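Side-chain contacts in Pre-mRNA-splicing factor SAD1 (Saccharomyces cerevisiae, PDB 4MSX), which promotes assembly of newly made U4 snRNA into the U4/U6 snRNP and is required for pre-mRNA splicing, although its deubiquitinase fold is catalytically inactive: residues F122-L125 and T126-K129; Q220-F223 and I224-S228; V250-K254 and V255-L259; F274-I277 and C278-N282. All blocks are in the same frame, centred on the assembly; numbering follows the deposited sequence. Where two conformers were deposited one is given.

In the fold
The chain enters the zinc finger first. There contact 1 closes the short hairpin loop between strand 121-124 and strand 130-132. The other three contacts follow in the USP region, and each is local. Contact 2 forms the start of helix 222-234. Contact 3 holds the end of helix 247-256, and contact 4 the corner between helix 266-280 and helix 282-292. The four lie in series, so none nests in or crosses another. Contacts 2, 3 and 4 touch one another. Salt bridges join Glu222 to Arg256 and Glu257 to Lys276, while Phe223 and Ile224 pack on helix 266-280. Contact 1 stands apart, its nearest atoms about 6 Å from those of contact 2.

Contact 1: F122-L125 and T126-K129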
# COMPACT_ATOMS: atom_id res chain seq x y z
N PHE A 122 11.67 27.84 6.62
CA PHE A 122 11.83 26.47 7.05
C PHE A 122 10.48 25.90 7.53
O PHE A 122 9.60 26.64 8.02
CB PHE A 122 12.83 26.40 8.20
CG PHE A 122 14.22 26.75 7.75
CD1 PHE A 122 14.56 28.10 7.55
CD2 PHE A 122 15.14 25.74 7.40
CE1 PHE A 122 15.84 28.44 7.06
CE2 PHE A 122 16.41 26.04 6.94
CZ PHE A 122 16.78 27.41 6.78
N LEU A 123 10.34 24.58 7.44
CA LEU A 123 9.22 23.88 8.03
C LEU A 123 9.75 22.96 9.09
O LEU A 123 10.63 22.11 8.82
CB LEU A 123 8.48 23.06 6.92
CG LEU A 123 7.35 22.20 7.47
CD1 LEU A 123 6.16 23.03 8.13
CD2 LEU A 123 6.83 21.38 6.32
N ASN A 124 9.21 23.02 10.30
CA ASN A 124 9.60 22.04 11.30
C ASN A 124 8.88 20.74 10.94
O ASN A 124 7.66 20.76 10.88
CB ASN A 124 9.14 22.48 12.71
CG ASN A 124 9.61 21.53 13.79
OD1 ASN A 124 9.37 20.31 13.71
ND2 ASN A 124 10.31 22.06 14.80
N LEU A 125 9.61 19.65 10.70
CA LEU A 125 8.99 18.42 10.16
C LEU A 125 8.19 17.63 11.19
O LEU A 125 7.47 16.69 10.85
CB LEU A 125 10.05 17.49 9.54
CG LEU A 125 10.64 18.09 8.26
CD1 LEU A 125 11.77 17.24 7.74
CD2 LEU A 125 9.51 18.34 7.17
N THR A 126 8.32 18.00 12.46
CA THR A 126 7.63 17.29 13.53
C THR A 126 6.38 18.03 13.96
O THR A 126 5.32 17.42 14.10
CB THR A 126 8.56 17.05 14.72
OG1 THR A 126 9.55 16.09 14.36
CG2 THR A 126 7.76 16.54 15.89
N SER A 127 6.45 19.35 14.11
CA SER A 127 5.30 20.12 14.57
C SER A 127 4.56 20.76 13.41
O SER A 127 3.46 21.30 13.56
CB SER A 127 5.77 21.23 15.51
OG SER A 127 6.54 22.19 14.79
N LEU A 128 5.17 20.71 12.23
CA LEU A 128 4.58 21.36 11.04
C LEU A 128 4.32 22.89 11.18
O LEU A 128 3.49 23.47 10.45
CB LEU A 128 3.30 20.62 10.62
CG LEU A 128 3.47 19.14 10.30
CD1 LEU A 128 2.13 18.62 9.71
CD2 LEU A 128 4.61 18.91 9.31
N LYS A 129 5.05 23.57 12.06
CA LYS A 129 5.03 25.04 12.08
C LYS A 129 6.17 25.61 11.21
O LYS A 129 7.23 25.00 11.10
CB LYS A 129 5.20 25.51 13.52
CG LYS A 129 3.98 25.29 14.39
CD LYS A 129 4.37 25.29 15.86
CE LYS A 129 3.16 25.13 16.77
NZ LYS A 129 3.64 24.84 18.15
O HOH W 1 11.48 18.21 13.79
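Asn124 and the turn that follows it are joined mainly by hydrogen bonds. The side-chain OD1 of Asn124 accepts two backbone N-H groups. Thr126 N lies 2.8 Å from Asn124 OD1 and in the carbonyl plane. Ser127 N lies 3.1 Å from Asn124 OD1 but well above that plane. The first bond makes an Asx turn. CG of Asn124 stands anti to its own N (chi1 -176°), which carries OD1 over the turn. A water donates to the same oxygen and accepts from Thr126 OG1, which is also bonded to Lys80. Backbone bonds close the loop. Asn124 N meets Lys129 O at 2.9 Å in a nearly straight bond, and Leu128 N makes a weak one to Asn124 O. Leu128, with phi 58°, helps turn the chain back towards strand 130-132.

The apolar contacts are fewer. Leu123 CD1 rests on the backbone of Leu128, 3.6 Å from Leu128 C. The methyl CD2 of Leu123 faces Leu128 CD2 more loosely, at 4.5 Å. One amide oxygen thus satisfies two turn N-H groups that the hairpin pairing does not use, and this should hold the Asn124 amide in a fixed rotation.

Contact 2: Q220-F223 and I224-S228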
# COMPACT_ATOMS: atom_id res chain seq x y z
N GLN A 220 -0.98 6.45 18.92
CA GLN A 220 -0.99 5.01 18.72
C GLN A 220 0.44 4.45 18.39
O GLN A 220 0.56 3.32 17.91
CB GLN A 220 -2.10 4.57 17.68
CG GLN A 220 -3.58 5.03 17.99
CD GLN A 220 -4.72 4.24 17.23
OE1 GLN A 220 -4.64 3.05 17.04
NE2 GLN A 220 -5.78 4.94 16.83
N GLY A 221 1.51 5.21 18.67
CA GLY A 221 2.88 4.75 18.42
C GLY A 221 3.43 5.08 17.02
O GLY A 221 2.65 5.37 16.11
N GLU A 222 4.75 5.03 16.85
CA GLU A 222 5.42 5.44 15.62
C GLU A 222 5.03 4.60 14.32
O GLU A 222 4.83 5.16 13.24
CB GLU A 222 6.90 5.35 15.79
CG GLU A 222 7.63 5.81 14.55
CD GLU A 222 9.05 6.31 14.80
OE1 GLU A 222 9.54 6.21 15.96
OE2 GLU A 222 9.67 6.81 13.82
N PHE A 223 4.93 3.29 14.47
CA PHE A 223 4.54 2.44 13.30
C PHE A 223 3.17 2.93 12.72
O PHE A 223 3.04 3.18 11.51
CB PHE A 223 4.41 1.00 13.72
CG PHE A 223 3.67 0.17 12.70
CD1 PHE A 223 4.29 -0.15 11.48
CD2 PHE A 223 2.37 -0.24 12.93
CE1 PHE A 223 3.59 -0.92 10.49
CE2 PHE A 223 1.65 -1.00 11.96
CZ PHE A 223 2.28 -1.34 10.73
N ILE A 224 2.16 3.06 13.59
CA ILE A 224 0.79 3.39 13.12
C ILE A 224 0.78 4.81 12.58
O ILE A 224 0.21 5.07 11.54
CB ILE A 224 -0.32 3.24 14.21
CG1 ILE A 224 -0.66 1.79 14.48
CG2 ILE A 224 -1.66 3.85 13.72
CD1 ILE A 224 -1.46 1.09 13.25
N LYS A 225 1.50 5.74 13.24
CA LYS A 225 1.57 7.09 12.69
C LYS A 225 2.22 7.07 11.29
O LYS A 225 1.72 7.68 10.35
CB LYS A 225 2.37 8.03 13.62
CG LYS A 225 2.38 9.45 13.10
CD LYS A 225 2.90 10.42 14.16
CE LYS A 225 2.92 11.87 13.66
NZ LYS A 225 1.60 12.30 13.09
N ARG A 226 3.35 6.38 11.13
CA ARG A 226 3.99 6.42 9.83
C ARG A 226 3.10 5.77 8.76
O ARG A 226 3.02 6.24 7.64
CB ARG A 226 5.34 5.68 9.90
CG ARG A 226 6.47 6.52 10.54
CD ARG A 226 7.62 5.53 10.67
NE ARG A 226 8.90 6.06 11.12
CZ ARG A 226 9.94 6.32 10.32
NH1 ARG A 226 9.87 6.20 8.98
NH2 ARG A 226 11.04 6.73 10.88
N LEU A 227 2.42 4.70 9.13
CA LEU A 227 1.63 3.96 8.14
C LEU A 227 0.45 4.90 7.73
O LEU A 227 0.02 4.97 6.56
CB LEU A 227 1.11 2.66 8.76
CG LEU A 227 0.07 1.91 7.90
CD1 LEU A 227 0.64 1.61 6.52
CD2 LEU A 227 -0.34 0.62 8.61
N SER A 228 -0.10 5.60 8.72
CA SER A 228 -1.27 6.45 8.42
C SER A 228 -0.85 7.55 7.45
O SER A 228 -1.62 7.96 6.54
CB SER A 228 -1.90 7.07 9.71
OG SER A 228 -1.05 8.06 10.29
O HOH W 2 2.37 2.07 16.48
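Glu222 OE2 is gripped by two nitrogens of Arg226, one helical turn further on. Arg226 NE donates to Glu222 OE2 at 2.9 Å, with an N-H...O angle of 164°. Arg226 NH2 donates to the same oxygen at 3.2 Å and less straight. Both reach it from one face of the carboxylate, and OE2 lies almost in the guanidinium plane. The two flat groups are only 18° apart. The side chains run side by side. Glu222 leaves with CG anti to its backbone N (chi1 -178°), while the arginine chain is extended from CG to NE.

Charges around the pair are shared. Glu222 OE1 binds Arg256, Arg226 NH1 binds Asp248, and Arg226 also makes a cation-pi contact with Tyr252. A leucine in place of Arg226 would probably leave Asp248 without its mate and Glu222 OE2 without either donor, with the carboxylate freer to turn.

On the buried side, Phe223 CZ lies 3.9 Å from Leu227 CD2, the two chains pointing the same way. Ile224 crosses the ring obliquely and brings CG1 to 4.0 Å from Phe223 CD2. Helix 266-280 covers these apolar groups.

The backbone begins the helix. Lys225 N bonds Gly221 O at 3.1 Å, and Arg226 N bonds Glu222 O at 2.9 Å. A water bridges Gln220 O and Ile224 N. Gly221 occupies the N-cap position. This is an amphipathic first turn with an i to i+4 salt bridge on the side that faces helix 247-256, consistent with the helical thumb of a USP fold.

Contact 3: V250-K254 and V255-L259; sequences VSYLK and VREGL
Ser251 O takes the N-H of Val255 at 2.9 Å, an ordinary helical bond. Tyr252 carries most of the side-chain contact. Its O accepts Arg256 N, and its ring reaches forward with CG anti to the backbone N (chi1 161°). The hydroxyl OH makes a short bond, weak by its geometry, to Glu257 OE2 at 2.5 Å. In one of two conformers the Arg256 guanidinium sits at the ring edge, its plane nearly at a right angle to the ring. There Tyr252 CE1 lies over the centre of one guanidinium face, 3.7 Å from Arg256 CZ. A leucine in place of the tyrosine would probably leave Glu257 OE2 without its hydroxyl mate. Outside the segments, Arg256 pairs with Glu222, and Glu257 OE1 with Lys276.

Leu253 O receives Leu259 N at 3.0 Å and, weakly, Glu257 N. Leu253 CB packs on Leu259 CD2 at 4.0 Å, and both leucines face helix 266-280. Lys254 CA makes a CH...O contact with Leu259 O. Two waters donate to Lys254 O; one weakly accepts from Gly258 N. The arrangement is a Schellman-type C-cap of helix 247-256, with left-handed Gly258 (phi 73°) and a water replacing the direct 5→2 bond.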
# COMPACT_ATOMS: atom_id res chain seq x y z
N VAL A 250 9.68 1.48 4.70
CA VAL A 250 9.93 0.00 4.71
C VAL A 250 11.24 -0.26 5.42
O VAL A 250 11.39 -1.21 6.17
CB VAL A 250 9.92 -0.62 3.29
CG1 VAL A 250 10.21 -2.14 3.43
CG2 VAL A 250 8.52 -0.38 2.62
N SER A 251 12.19 0.65 5.25
CA SER A 251 13.48 0.48 5.92
C SER A 251 13.28 0.66 7.42
O SER A 251 13.85 -0.08 8.22
CB SER A 251 14.54 1.43 5.32
OG SER A 251 15.64 1.41 6.17
N TYR A 252 12.39 1.56 7.84
CA TYR A 252 12.06 1.69 9.24
C TYR A 252 11.49 0.38 9.81
O TYR A 252 11.76 -0.04 10.97
CB TYR A 252 11.03 2.88 9.47
CG TYR A 252 10.30 2.80 10.77
CD1 TYR A 252 10.88 3.29 11.93
CD2 TYR A 252 9.03 2.26 10.87
CE1 TYR A 252 10.25 3.20 13.16
CE2 TYR A 252 8.37 2.15 12.11
CZ TYR A 252 9.01 2.63 13.24
OH TYR A 252 8.45 2.54 14.48
N LEU A 253 10.59 -0.25 9.06
CA LEU A 253 10.05 -1.51 9.55
C LEU A 253 11.17 -2.56 9.85
O LEU A 253 11.06 -3.33 10.77
CB LEU A 253 9.10 -2.12 8.48
CG LEU A 253 7.90 -1.21 8.16
CD1 LEU A 253 7.03 -2.00 7.09
CD2 LEU A 253 7.04 -0.93 9.42
N LYS A 254 12.19 -2.59 9.02
CA LYS A 254 13.25 -3.62 9.16
C LYS A 254 14.16 -3.19 10.36
O LYS A 254 14.54 -4.00 11.23
CB LYS A 254 14.10 -3.70 7.90
CG LYS A 254 13.32 -4.07 6.57
CD LYS A 254 14.23 -4.75 5.51
CE LYS A 254 14.06 -4.17 4.08
NZ LYS A 254 14.85 -2.88 3.80
N VAL A 255 14.47 -1.90 10.41
CA VAL A 255 15.44 -1.39 11.44
C VAL A 255 14.81 -1.33 12.83
O VAL A 255 15.42 -1.71 13.83
CB VAL A 255 15.98 -0.02 11.00
CG1 VAL A 255 16.79 0.71 12.14
CG2 VAL A 255 16.84 -0.20 9.78
N ARG A 256 13.55 -0.92 12.94
CA ARG A 256 13.00 -0.71 14.26
C ARG A 256 11.80 -1.60 14.59
O ARG A 256 11.45 -1.72 15.76
CB ARG A 256 12.74 0.81 14.45
CG ARG A 256 14.04 1.56 14.85
CD ARG A 256 13.86 2.99 15.33
NE ARG A 256 13.91 3.95 14.22
CZ ARG A 256 13.26 5.11 14.19
NH1 ARG A 256 12.49 5.48 15.21
NH2 ARG A 256 13.37 5.91 13.13
N GLU A 257 11.16 -2.23 13.59
CA GLU A 257 10.02 -3.10 13.94
C GLU A 257 10.29 -4.60 13.68
O GLU A 257 9.38 -5.41 13.70
CB GLU A 257 8.76 -2.67 13.18
CG GLU A 257 8.44 -1.22 13.43
CD GLU A 257 7.87 -0.94 14.86
OE1 GLU A 257 7.55 -1.88 15.62
OE2 GLU A 257 7.71 0.25 15.19
N GLY A 258 11.54 -4.95 13.40
CA GLY A 258 11.91 -6.35 13.31
C GLY A 258 11.39 -7.06 12.06
O GLY A 258 11.33 -8.30 12.04
N LEU A 259 11.07 -6.31 11.00
CA LEU A 259 10.67 -6.96 9.73
C LEU A 259 11.95 -7.60 9.12
O LEU A 259 12.87 -6.88 8.68
CB LEU A 259 10.12 -5.96 8.71
CG LEU A 259 9.76 -6.58 7.33
CD1 LEU A 259 8.67 -7.70 7.51
CD2 LEU A 259 9.30 -5.47 6.36
O HOH W 3 13.95 -4.09 14.29
O HOH W 4 14.90 -6.58 11.24

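Contact 4: F274-I277 and C278-N282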
# COMPACT_ATOMS: atom_id res chain seq x y z
N PHE A 274 -0.78 -6.78 8.43
CA PHE A 274 -2.07 -6.91 9.17
C PHE A 274 -1.86 -7.27 10.64
O PHE A 274 -2.52 -6.72 11.53
CB PHE A 274 -2.95 -8.01 8.59
CG PHE A 274 -3.78 -7.56 7.42
CD1 PHE A 274 -3.44 -6.44 6.69
CD2 PHE A 274 -4.93 -8.24 7.08
CE1 PHE A 274 -4.23 -6.02 5.61
CE2 PHE A 274 -5.72 -7.83 6.00
CZ PHE A 274 -5.36 -6.73 5.27
N ASN A 275 -0.92 -8.19 10.91
CA ASN A 275 -0.69 -8.55 12.30
C ASN A 275 -0.07 -7.40 13.08
O ASN A 275 -0.35 -7.21 14.28
CB ASN A 275 0.14 -9.85 12.43
CG ASN A 275 -0.66 -11.11 11.93
OD1 ASN A 275 -1.89 -11.21 12.09
ND2 ASN A 275 0.05 -12.05 11.31
N LYS A 276 0.78 -6.61 12.43
CA LYS A 276 1.45 -5.53 13.15
C LYS A 276 0.41 -4.40 13.45
O LYS A 276 0.47 -3.71 14.48
CB LYS A 276 2.62 -4.99 12.34
CG LYS A 276 3.38 -3.83 13.00
CD LYS A 276 4.16 -4.38 14.18
CE LYS A 276 4.82 -3.28 14.92
NZ LYS A 276 5.80 -3.77 15.91
N ILE A 277 -0.48 -4.18 12.51
CA ILE A 277 -1.55 -3.17 12.69
C ILE A 277 -2.41 -3.58 13.88
O ILE A 277 -2.68 -2.76 14.79
CB ILE A 277 -2.44 -3.00 11.45
CG1 ILE A 277 -1.64 -2.34 10.34
CG2 ILE A 277 -3.73 -2.14 11.81
CD1 ILE A 277 -2.30 -2.45 8.97
N CYS A 278 -2.79 -4.85 13.91
CA CYS A 278 -3.65 -5.37 14.97
C CYS A 278 -3.02 -5.31 16.37
O CYS A 278 -3.73 -5.10 17.37
CB CYS A 278 -4.07 -6.80 14.68
SG CYS A 278 -5.31 -6.92 13.33
N SER A 279 -1.71 -5.50 16.46
CA SER A 279 -1.04 -5.49 17.74
C SER A 279 -0.73 -4.05 18.15
O SER A 279 -0.33 -3.78 19.30
CB SER A 279 0.24 -6.35 17.65
OG SER A 279 1.21 -5.62 16.93
N SER A 280 -0.88 -3.12 17.22
CA SER A 280 -0.53 -1.72 17.48
C SER A 280 -1.73 -0.75 17.70
O SER A 280 -1.54 0.32 18.25
CB SER A 280 0.28 -1.16 16.32
OG SER A 280 1.45 -1.94 16.16
N SER A 281 -2.91 -1.12 17.23
CA SER A 281 -4.07 -0.20 17.22
C SER A 281 -5.32 -0.98 17.50
O SER A 281 -5.72 -1.83 16.69
CB SER A 281 -4.22 0.51 15.87
OG SER A 281 -5.51 1.20 15.78
N ASN A 282 -5.98 -0.71 18.63
CA ASN A 282 -7.22 -1.44 18.90
C ASN A 282 -8.31 -1.08 17.91
O ASN A 282 -9.10 -1.95 17.51
CB ASN A 282 -7.69 -1.24 20.35
CG ASN A 282 -6.79 -1.95 21.34
OD1 ASN A 282 -6.34 -3.08 21.10
ND2 ASN A 282 -6.49 -1.28 22.45
O HOH W 5 3.34 -4.11 17.95
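Lys276 O holds the hydroxyl of Ser280, with Ser280 OG 2.6 Å away. The oxygen is met from slightly out of its carbonyl plane. OG of Ser280 lies beside its own backbone N (chi1 -59°), which directs it back at the carbonyl four residues earlier. Ser279 OG stands 3.2 Å from Lys276 O. The aliphatic part of Lys276 runs alongside, its CE 3.8 Å from Ser280 OG. A water near the lysine end lies 2.8 Å from Ser279 OG and is weakly bonded to Lys276 NZ and Ser280 OG.

Backbone bonds form the next layer. Cys278 N bonds Phe274 O at 3.0 Å, and Ser279 N bonds Asn275 O. Ile277 O then accepts Ser280 N at 3.0 Å, from high above the carbonyl plane, and Ser281 N weakly at 2.9 Å. An i to i+3 bond thus appears beside a weakened i to i+4 one. This is a tight corner between two successive helices: helix 266-280 leads into helix 282-292, and Ser281 is the N-cap of the latter. OG of Ser281 caps Leu284 N; its very short approach to Gln220 OE1, a residue with two conformers, is doubtful in detail.

Further out, Ile277 packs on Leu284 and Leu288 of the following helix and on Leu227 of helix 222-234. Ser280 touches Phe223 and Ile224 of that same helix. The ring of Phe274 meets Trp321 edge-to-face, Asn275 OD1 bonds Trp321 NE1, and Lys276 NZ has its salt bridge with Glu257.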